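Local coordinates for putative phosphoglycolate phosphatase (Lactobacillus delbrueckii, PDB 2HI0), which probably removes the phosphate group from phosphoglycolate, as a hydrolase of the haloacid dehalogenase superfamily, at residues A[6-11]-A[128-133]; A[152-157]-A[175-180]. One frame throughout, in Å; residues are numbered along the deposited sequence.

How the contacts relate
Both contacts build on one parallel sheet, in which strand 128-133 lies between strands 6-9 and 154-158. Contact 1 (6-11 with 128-133) joins two inner strands and carries the sodium ion at their C-terminal end through D10. Contact 2 (152-157 with 175-180) lies at the sheet's outer strand, where the end of helix 169-178 packs against it. Their centres are about 8 Å apart. Strand 128-133 ties them together through probable hydrogen bonds from D153 N to L129 O (2.8 Å) and from L156 N to V131 O (2.9 Å). Contact 2 sits near the opposite strand ends from the metal, and its touching residues do not bind it.

Contact 1 of 2, residues A[6-11]-A[128-133]; sequences AAIFDM and KLAVVS. With NA (sodium ion), chain C.
A6 meets K128 at the start of the parallel pairing, where its CA sits 3.2 Å from K128 O in a CA-H...O contact. The same oxygen accepts A7 N at 2.8 Å. A7 O in turn receives A130 N, and A7 CB, small enough for a leucine methyl to lie alongside, is 4.1 Å from L129 CD2. On the other face, I8 runs side by side with V132, CG2 to CG2 at 3.8 Å, a beta-branched pair suited to extended backbone; helix 169-178 covers A6, A130 and V132 here, while Y187 packs on I8. F9 N donates to A130 O (2.8 Å, N-H...O 168°), and F9 O accepts V132 N. Chi1 of -62° sets F9 CG beside its backbone N; the ring's edge, at CD1, lies in plane with A130 O (3.4 Å), while CE1 meets L129 CD2. M119 packs on both residues. Past the strand, the D10 carboxylate divides its oxygens: OD2 binds sodium at 2.1 Å with D12, D190 and a water, while OD1 forms a salt bridge with K165 and accepts a second water (2.6 Å). That water also hydrogen-bonds S133 OG, itself bonded to K135 N. Selenomethionine M11 rests CB on S133 OG and V131 CG1. Regular backbone hydrogen bonds and apolar side chains thus fix the strands, and the end of strand 6-9 presents a carboxylate with divided tasks, consistent with the first aspartate of the HAD DxDx(T/V) motif.

Contact 2 of 2, residues A[152-157]-A[175-180]; sequences FDFALG and VKVLGV
F154, near the start of the outer strand, and V177 of the last helical turn bring their side chains together at about a right angle. F154 CB points toward the helix and starts the contact, 4.3 Å from L178 CD2. CG stands anti to the backbone N (chi1 -180°). CD1 is then the busiest ring atom: V177 CG2 lies 3.8 Å from it, V177 CB 3.9 Å and V177 CG1 farther off. Next along the ring, CE1 still touches V177 CG2, at 3.9 Å. That methyl approaches obliquely, near the CD1-CE1 bond. E173 and C174, one turn earlier on the helix, and A130 of the neighbouring strand also pack against F154. A broad, flat phenyl suits this place because it spans from the strand to the helix surface, and a valine's CB and two methyls can all come close to it at CD1.

L178 has the second share. Its CD2 meets D153 CB at 3.6 Å, an apolar touch, for the carboxylate has other work: D153 OD2 accepts a hydrogen bond from L129 N. No hydrogen bond joins the two segments. The helix ends here, with G179 N closing the final turn onto V175 O and G179 taking positive phi (74°), while L178 O accepts K128 NZ. The contact packs the C-terminal turn of helix 169-178 on strand 154-158. That helix connects parallel strands 154-158 and 185-189, which lie either side of strands 128-133 and 6-9, in a beta-alpha-beta crossover of the Rossmann-like fold of HAD hydrolases (strand order 3-2-1-4-5).

Contact 1 of 2, residues A[6-11]-A[128-133]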
ATOM      1  N   ALA A   6     -14.439  -2.970 -12.497  1.00  7.77           N
ATOM      2  CA  ALA A   6     -13.039  -3.199 -12.106  1.00  9.57           C
ATOM      3  C   ALA A   6     -12.835  -2.818 -10.653  1.00 10.15           C
ATOM      4  O   ALA A   6     -13.341  -1.804 -10.215  1.00  7.93           O
ATOM      5  CB  ALA A   6     -12.060  -2.434 -13.008  1.00 11.27           C
ATOM      6  N   ALA A   7     -12.080  -3.643  -9.917  1.00  9.48           N
ATOM      7  CA  ALA A   7     -11.718  -3.365  -8.503  1.00  9.78           C
ATOM      8  C   ALA A   7     -10.206  -3.386  -8.468  1.00  9.55           C
ATOM      9  O   ALA A   7      -9.585  -4.370  -8.850  1.00 10.45           O
ATOM     10  CB  ALA A   7     -12.307  -4.433  -7.518  1.00 10.90           C
ATOM     11  N   ILE A   8      -9.649  -2.251  -8.061  1.00  7.01           N
ATOM     12  CA  ILE A   8      -8.212  -1.989  -8.050  1.00  9.77           C
ATOM     13  C   ILE A   8      -7.813  -1.890  -6.581  1.00 10.98           C
ATOM     14  O   ILE A   8      -8.312  -1.010  -5.856  1.00 10.21           O
ATOM     15  CB  ILE A   8      -7.884  -0.694  -8.791  1.00 11.82           C
ATOM     16  CG1 ILE A   8      -8.445  -0.710 -10.200  1.00  8.96           C
ATOM     17  CG2 ILE A   8      -6.363  -0.497  -8.848  1.00 10.39           C
ATOM     18  CD1 ILE A   8      -8.302   0.707 -10.879  1.00 14.73           C
ATOM     19  N   PHE A   9      -6.937  -2.803  -6.145  1.00 10.17           N
ATOM     20  CA  PHE A   9      -6.560  -2.949  -4.746  1.00 10.21           C
ATOM     21  C   PHE A   9      -5.124  -2.464  -4.503  1.00 10.84           C
ATOM     22  O   PHE A   9      -4.193  -2.742  -5.279  1.00 10.80           O
ATOM     23  CB  PHE A   9      -6.565  -4.412  -4.314  1.00  9.74           C
ATOM     24  CG  PHE A   9      -7.911  -5.075  -4.397  1.00  9.84           C
ATOM     25  CD1 PHE A   9      -8.399  -5.538  -5.600  1.00 11.68           C
ATOM     26  CD2 PHE A   9      -8.707  -5.166  -3.282  1.00  8.50           C
ATOM     27  CE1 PHE A   9      -9.632  -6.142  -5.666  1.00  8.75           C
ATOM     28  CE2 PHE A   9      -9.947  -5.798  -3.364  1.00 12.10           C
ATOM     29  CZ  PHE A   9     -10.393  -6.256  -4.552  1.00 11.29           C
ATOM     30  N   ASP A  10      -4.954  -1.780  -3.392  1.00 10.47           N
ATOM     31  CA  ASP A  10      -3.607  -1.660  -2.774  1.00 10.61           C
ATOM     32  C   ASP A  10      -3.201  -3.051  -2.217  1.00 10.93           C
ATOM     33  O   ASP A  10      -4.034  -3.962  -2.100  1.00 11.66           O
ATOM     34  CB  ASP A  10      -3.636  -0.643  -1.646  1.00 14.42           C
ATOM     35  CG  ASP A  10      -2.248  -0.288  -1.140  1.00 17.59           C
ATOM     36  OD1 ASP A  10      -1.253  -0.309  -1.899  1.00 17.44           O
ATOM     37  OD2 ASP A  10      -2.165  -0.014   0.065  1.00 29.49           O
HETATM   38  N   MSE A  11      -1.917  -3.260  -1.953  1.00  9.72           N
HETATM   39  CA  MSE A  11      -1.409  -4.541  -1.473  1.00 11.74           C
HETATM   40  C   MSE A  11      -1.258  -4.537   0.059  1.00 11.85           C
HETATM   41  O   MSE A  11      -1.986  -5.288   0.746  1.00 10.32           O
HETATM   42  CB  MSE A  11      -0.086  -4.895  -2.160  1.00 12.36           C
HETATM   43  CG  MSE A  11       0.559  -6.114  -1.604  1.00 11.02           C
HETATM   44 SE   MSE A  11       1.893  -6.808  -2.788  0.75 12.11          SE
HETATM   45  CE  MSE A  11       0.881  -7.870  -4.053  1.00 17.36           C
ATOM     46  N   LYS A 128     -13.257  -7.254 -13.094  1.00  9.81           N
ATOM     47  CA  LYS A 128     -11.829  -7.280 -13.375  1.00 10.90           C
ATOM     48  C   LYS A 128     -11.064  -6.851 -12.130  1.00 10.00           C
ATOM     49  O   LYS A 128     -11.497  -5.933 -11.441  1.00 13.03           O
ATOM     50  CB  LYS A 128     -11.524  -6.327 -14.533  1.00  9.31           C
ATOM     51  CG  LYS A 128     -12.122  -6.715 -15.848  1.00 10.59           C
ATOM     52  CD  LYS A 128     -11.561  -5.911 -16.989  1.00 22.11           C
ATOM     53  CE  LYS A 128     -12.063  -6.410 -18.329  1.00 25.72           C
ATOM     54  NZ  LYS A 128     -10.966  -6.244 -19.332  1.00 34.72           N
ATOM     55  N   LEU A 129      -9.922  -7.495 -11.845  1.00  8.37           N
ATOM     56  CA  LEU A 129      -9.191  -7.272 -10.614  1.00  8.18           C
ATOM     57  C   LEU A 129      -7.764  -6.843 -10.922  1.00 10.43           C
ATOM     58  O   LEU A 129      -7.119  -7.349 -11.794  1.00 10.56           O
ATOM     59  CB  LEU A 129      -9.158  -8.507  -9.731  1.00 10.53           C
ATOM     60  CG  LEU A 129     -10.470  -9.241  -9.403  1.00  8.76           C
ATOM     61  CD1 LEU A 129     -10.119 -10.552  -8.608  1.00 13.74           C
ATOM     62  CD2 LEU A 129     -11.462  -8.321  -8.623  1.00 10.45           C
ATOM     63  N   ALA A 130      -7.284  -5.864 -10.176  1.00  9.20           N
ATOM     64  CA  ALA A 130      -5.910  -5.313 -10.321  1.00 10.40           C
ATOM     65  C   ALA A 130      -5.319  -4.954  -8.972  1.00  8.82           C
ATOM     66  O   ALA A 130      -6.036  -4.780  -7.986  1.00  8.26           O
ATOM     67  CB  ALA A 130      -5.914  -4.090 -11.257  1.00  8.14           C
ATOM     68  N   VAL A 131      -3.990  -4.896  -8.946  1.00  9.73           N
ATOM     69  CA  VAL A 131      -3.194  -4.415  -7.814  1.00  9.67           C
ATOM     70  C   VAL A 131      -2.350  -3.244  -8.305  1.00 11.63           C
ATOM     71  O   VAL A 131      -1.695  -3.339  -9.331  1.00 10.07           O
ATOM     72  CB  VAL A 131      -2.245  -5.479  -7.263  1.00 10.65           C
ATOM     73  CG1 VAL A 131      -1.348  -4.876  -6.089  1.00 13.78           C
ATOM     74  CG2 VAL A 131      -2.993  -6.697  -6.843  1.00 14.44           C
ATOM     75  N   VAL A 132      -2.444  -2.140  -7.595  1.00  8.56           N
ATOM     76  CA  VAL A 132      -1.600  -0.962  -7.831  1.00  8.73           C
ATOM     77  C   VAL A 132      -1.121  -0.517  -6.452  1.00  9.22           C
ATOM     78  O   VAL A 132      -1.909  -0.112  -5.588  1.00  8.72           O
ATOM     79  CB  VAL A 132      -2.336   0.145  -8.602  1.00 12.34           C
ATOM     80  CG1 VAL A 132      -1.434   1.398  -8.727  1.00 10.66           C
ATOM     81  CG2 VAL A 132      -2.776  -0.365  -9.966  1.00 13.44           C
ATOM     82  N   SER A 133       0.179  -0.606  -6.233  1.00  9.31           N
ATOM     83  CA  SER A 133       0.792  -0.511  -4.886  1.00  9.60           C
ATOM     84  C   SER A 133       2.076   0.348  -4.934  1.00  9.49           C
ATOM     85  O   SER A 133       2.822   0.325  -5.918  1.00 10.90           O
ATOM     86  CB  SER A 133       1.130  -1.931  -4.443  1.00 10.48           C
ATOM     87  OG  SER A 133       1.914  -1.988  -3.272  1.00 12.38           O
TER
HETATM   88 NA    NA C 240      -1.483   0.116   2.042  1.00 35.31          NA
HETATM   89  O   HOH W   1       0.820  -1.635  -0.994  1.00 16.36           O
HETATM   90  O   HOH W   2      -1.770   2.745   1.541  1.00 22.48           O

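Contact 2 of 2, residues A[152-157]-A[175-180]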
ATOM      1  N   PHE A 152      -5.300 -11.751 -11.019  1.00 15.53           N
ATOM      2  CA  PHE A 152      -5.299 -10.351 -11.401  1.00 13.79           C
ATOM      3  C   PHE A 152      -5.066 -10.135 -12.872  1.00 15.12           C
ATOM      4  O   PHE A 152      -4.230 -10.798 -13.510  1.00 15.89           O
ATOM      5  CB  PHE A 152      -4.239  -9.572 -10.565  1.00 11.46           C
ATOM      6  CG  PHE A 152      -4.565  -9.505  -9.115  1.00 11.62           C
ATOM      7  CD1 PHE A 152      -5.640  -8.738  -8.667  1.00 13.34           C
ATOM      8  CD2 PHE A 152      -3.830 -10.225  -8.179  1.00 18.55           C
ATOM      9  CE1 PHE A 152      -5.976  -8.676  -7.297  1.00 16.61           C
ATOM     10  CE2 PHE A 152      -4.186 -10.180  -6.810  1.00 14.77           C
ATOM     11  CZ  PHE A 152      -5.241  -9.408  -6.378  1.00 21.80           C
ATOM     12  N   ASP A 153      -5.812  -9.203 -13.426  1.00 14.19           N
ATOM     13  CA  ASP A 153      -5.646  -8.830 -14.801  1.00 15.26           C
ATOM     14  C   ASP A 153      -4.471  -7.882 -14.994  1.00 14.34           C
ATOM     15  O   ASP A 153      -4.018  -7.693 -16.112  1.00 15.84           O
ATOM     16  CB  ASP A 153      -6.932  -8.171 -15.285  1.00 16.30           C
ATOM     17  CG  ASP A 153      -8.127  -9.118 -15.183  1.00 28.10           C
ATOM     18  OD1 ASP A 153      -8.003 -10.249 -15.655  1.00 25.64           O
ATOM     19  OD2 ASP A 153      -9.168  -8.773 -14.571  1.00 43.49           O
ATOM     20  N   PHE A 154      -4.015  -7.270 -13.887  1.00 12.05           N
ATOM     21  CA  PHE A 154      -2.984  -6.262 -13.908  1.00 12.54           C
ATOM     22  C   PHE A 154      -2.397  -6.135 -12.512  1.00 12.76           C
ATOM     23  O   PHE A 154      -3.132  -6.124 -11.539  1.00 11.06           O
ATOM     24  CB  PHE A 154      -3.570  -4.914 -14.348  1.00 12.30           C
ATOM     25  CG  PHE A 154      -2.555  -3.778 -14.408  1.00 11.40           C
ATOM     26  CD1 PHE A 154      -1.811  -3.563 -15.561  1.00 15.70           C
ATOM     27  CD2 PHE A 154      -2.359  -2.935 -13.327  1.00 13.46           C
ATOM     28  CE1 PHE A 154      -0.896  -2.529 -15.615  1.00 15.24           C
ATOM     29  CE2 PHE A 154      -1.452  -1.912 -13.397  1.00 14.02           C
ATOM     30  CZ  PHE A 154      -0.720  -1.719 -14.533  1.00 13.11           C
ATOM     31  N   ALA A 155      -1.081  -6.009 -12.424  1.00 11.39           N
ATOM     32  CA  ALA A 155      -0.423  -5.803 -11.142  1.00 10.48           C
ATOM     33  C   ALA A 155       0.790  -4.931 -11.388  1.00 11.51           C
ATOM     34  O   ALA A 155       1.554  -5.169 -12.333  1.00 12.46           O
ATOM     35  CB  ALA A 155      -0.023  -7.129 -10.461  1.00 10.92           C
ATOM     36  N   LEU A 156       0.912  -3.870 -10.601  1.00 10.44           N
ATOM     37  CA  LEU A 156       2.034  -2.944 -10.725  1.00  8.38           C
ATOM     38  C   LEU A 156       2.421  -2.381  -9.356  1.00 10.17           C
ATOM     39  O   LEU A 156       1.564  -1.916  -8.602  1.00 10.50           O
ATOM     40  CB  LEU A 156       1.641  -1.783 -11.629  1.00  9.66           C
ATOM     41  CG  LEU A 156       2.730  -0.727 -11.890  1.00 12.33           C
ATOM     42  CD1 LEU A 156       3.936  -1.345 -12.624  1.00 11.94           C
ATOM     43  CD2 LEU A 156       2.078   0.448 -12.678  1.00 14.65           C
ATOM     44  N   GLY A 157       3.728  -2.391  -9.060  1.00  8.48           N
ATOM     45  CA  GLY A 157       4.291  -1.653  -7.964  1.00 10.34           C
ATOM     46  C   GLY A 157       5.158  -0.475  -8.411  1.00 11.69           C
ATOM     47  O   GLY A 157       5.298  -0.218  -9.582  1.00 12.11           O
ATOM     48  N   VAL A 175      -5.942   1.389 -15.671  1.00 11.01           N
ATOM     49  CA  VAL A 175      -7.154   1.776 -16.389  1.00 13.77           C
ATOM     50  C   VAL A 175      -7.026   1.515 -17.891  1.00 13.95           C
ATOM     51  O   VAL A 175      -7.949   0.967 -18.501  1.00 14.48           O
ATOM     52  CB  VAL A 175      -7.528   3.266 -16.039  1.00 15.17           C
ATOM     53  CG1 VAL A 175      -8.418   3.908 -17.096  1.00 16.08           C
ATOM     54  CG2 VAL A 175      -8.149   3.287 -14.626  1.00 18.25           C
ATOM     55  N   LYS A 176      -5.888   1.896 -18.463  1.00 11.87           N
ATOM     56  CA  LYS A 176      -5.556   1.662 -19.860  1.00 13.77           C
ATOM     57  C   LYS A 176      -5.617   0.169 -20.183  1.00 12.80           C
ATOM     58  O   LYS A 176      -6.313  -0.225 -21.123  1.00 12.29           O
ATOM     59  CB  LYS A 176      -4.215   2.320 -20.136  1.00 16.02           C
ATOM     60  CG  LYS A 176      -3.546   2.149 -21.424  1.00 23.61           C
ATOM     61  CD  LYS A 176      -2.364   3.198 -21.418  1.00 25.59           C
ATOM     62  CE  LYS A 176      -0.996   2.591 -21.687  1.00 34.31           C
ATOM     63  NZ  LYS A 176       0.150   3.475 -21.259  1.00 27.35           N
ATOM     64  N   VAL A 177      -4.985  -0.662 -19.353  1.00 10.93           N
ATOM     65  CA  VAL A 177      -4.950  -2.084 -19.651  1.00  8.14           C
ATOM     66  C   VAL A 177      -6.364  -2.735 -19.486  1.00  8.64           C
ATOM     67  O   VAL A 177      -6.783  -3.561 -20.293  1.00 11.68           O
ATOM     68  CB  VAL A 177      -3.926  -2.803 -18.755  1.00 12.37           C
ATOM     69  CG1 VAL A 177      -4.034  -4.382 -18.861  1.00 10.85           C
ATOM     70  CG2 VAL A 177      -2.528  -2.314 -19.126  1.00 10.30           C
ATOM     71  N   LEU A 178      -7.059  -2.388 -18.412  1.00  8.97           N
ATOM     72  CA  LEU A 178      -8.355  -3.004 -18.115  1.00  8.29           C
ATOM     73  C   LEU A 178      -9.392  -2.551 -19.127  1.00 10.03           C
ATOM     74  O   LEU A 178     -10.320  -3.288 -19.418  1.00 11.79           O
ATOM     75  CB  LEU A 178      -8.889  -2.683 -16.708  1.00  9.15           C
ATOM     76  CG  LEU A 178      -8.049  -3.260 -15.571  1.00 10.73           C
ATOM     77  CD1 LEU A 178      -8.734  -3.091 -14.194  1.00 14.25           C
ATOM     78  CD2 LEU A 178      -7.674  -4.700 -15.765  1.00 12.54           C
ATOM     79  N   GLY A 179      -9.284  -1.330 -19.635  1.00  8.46           N
ATOM     80  CA  GLY A 179     -10.258  -0.837 -20.605  1.00 11.01           C
ATOM     81  C   GLY A 179     -11.633  -0.464 -20.037  1.00 13.22           C
ATOM     82  O   GLY A 179     -12.608  -0.357 -20.784  1.00 13.61           O
ATOM     83  N   VAL A 180     -11.694  -0.232 -18.721  1.00 12.30           N
ATOM     84  CA  VAL A 180     -12.941   0.093 -18.019  1.00 14.56           C
ATOM     85  C   VAL A 180     -12.993   1.593 -17.750  1.00 10.84           C
ATOM     86  O   VAL A 180     -11.985   2.192 -17.347  1.00 13.58           O
ATOM     87  CB  VAL A 180     -13.042  -0.725 -16.675  1.00 14.41           C
ATOM     88  CG1 VAL A 180     -14.289  -0.376 -15.937  1.00 14.87           C
ATOM     89  CG2 VAL A 180     -13.002  -2.184 -16.987  1.00 18.78           C
TER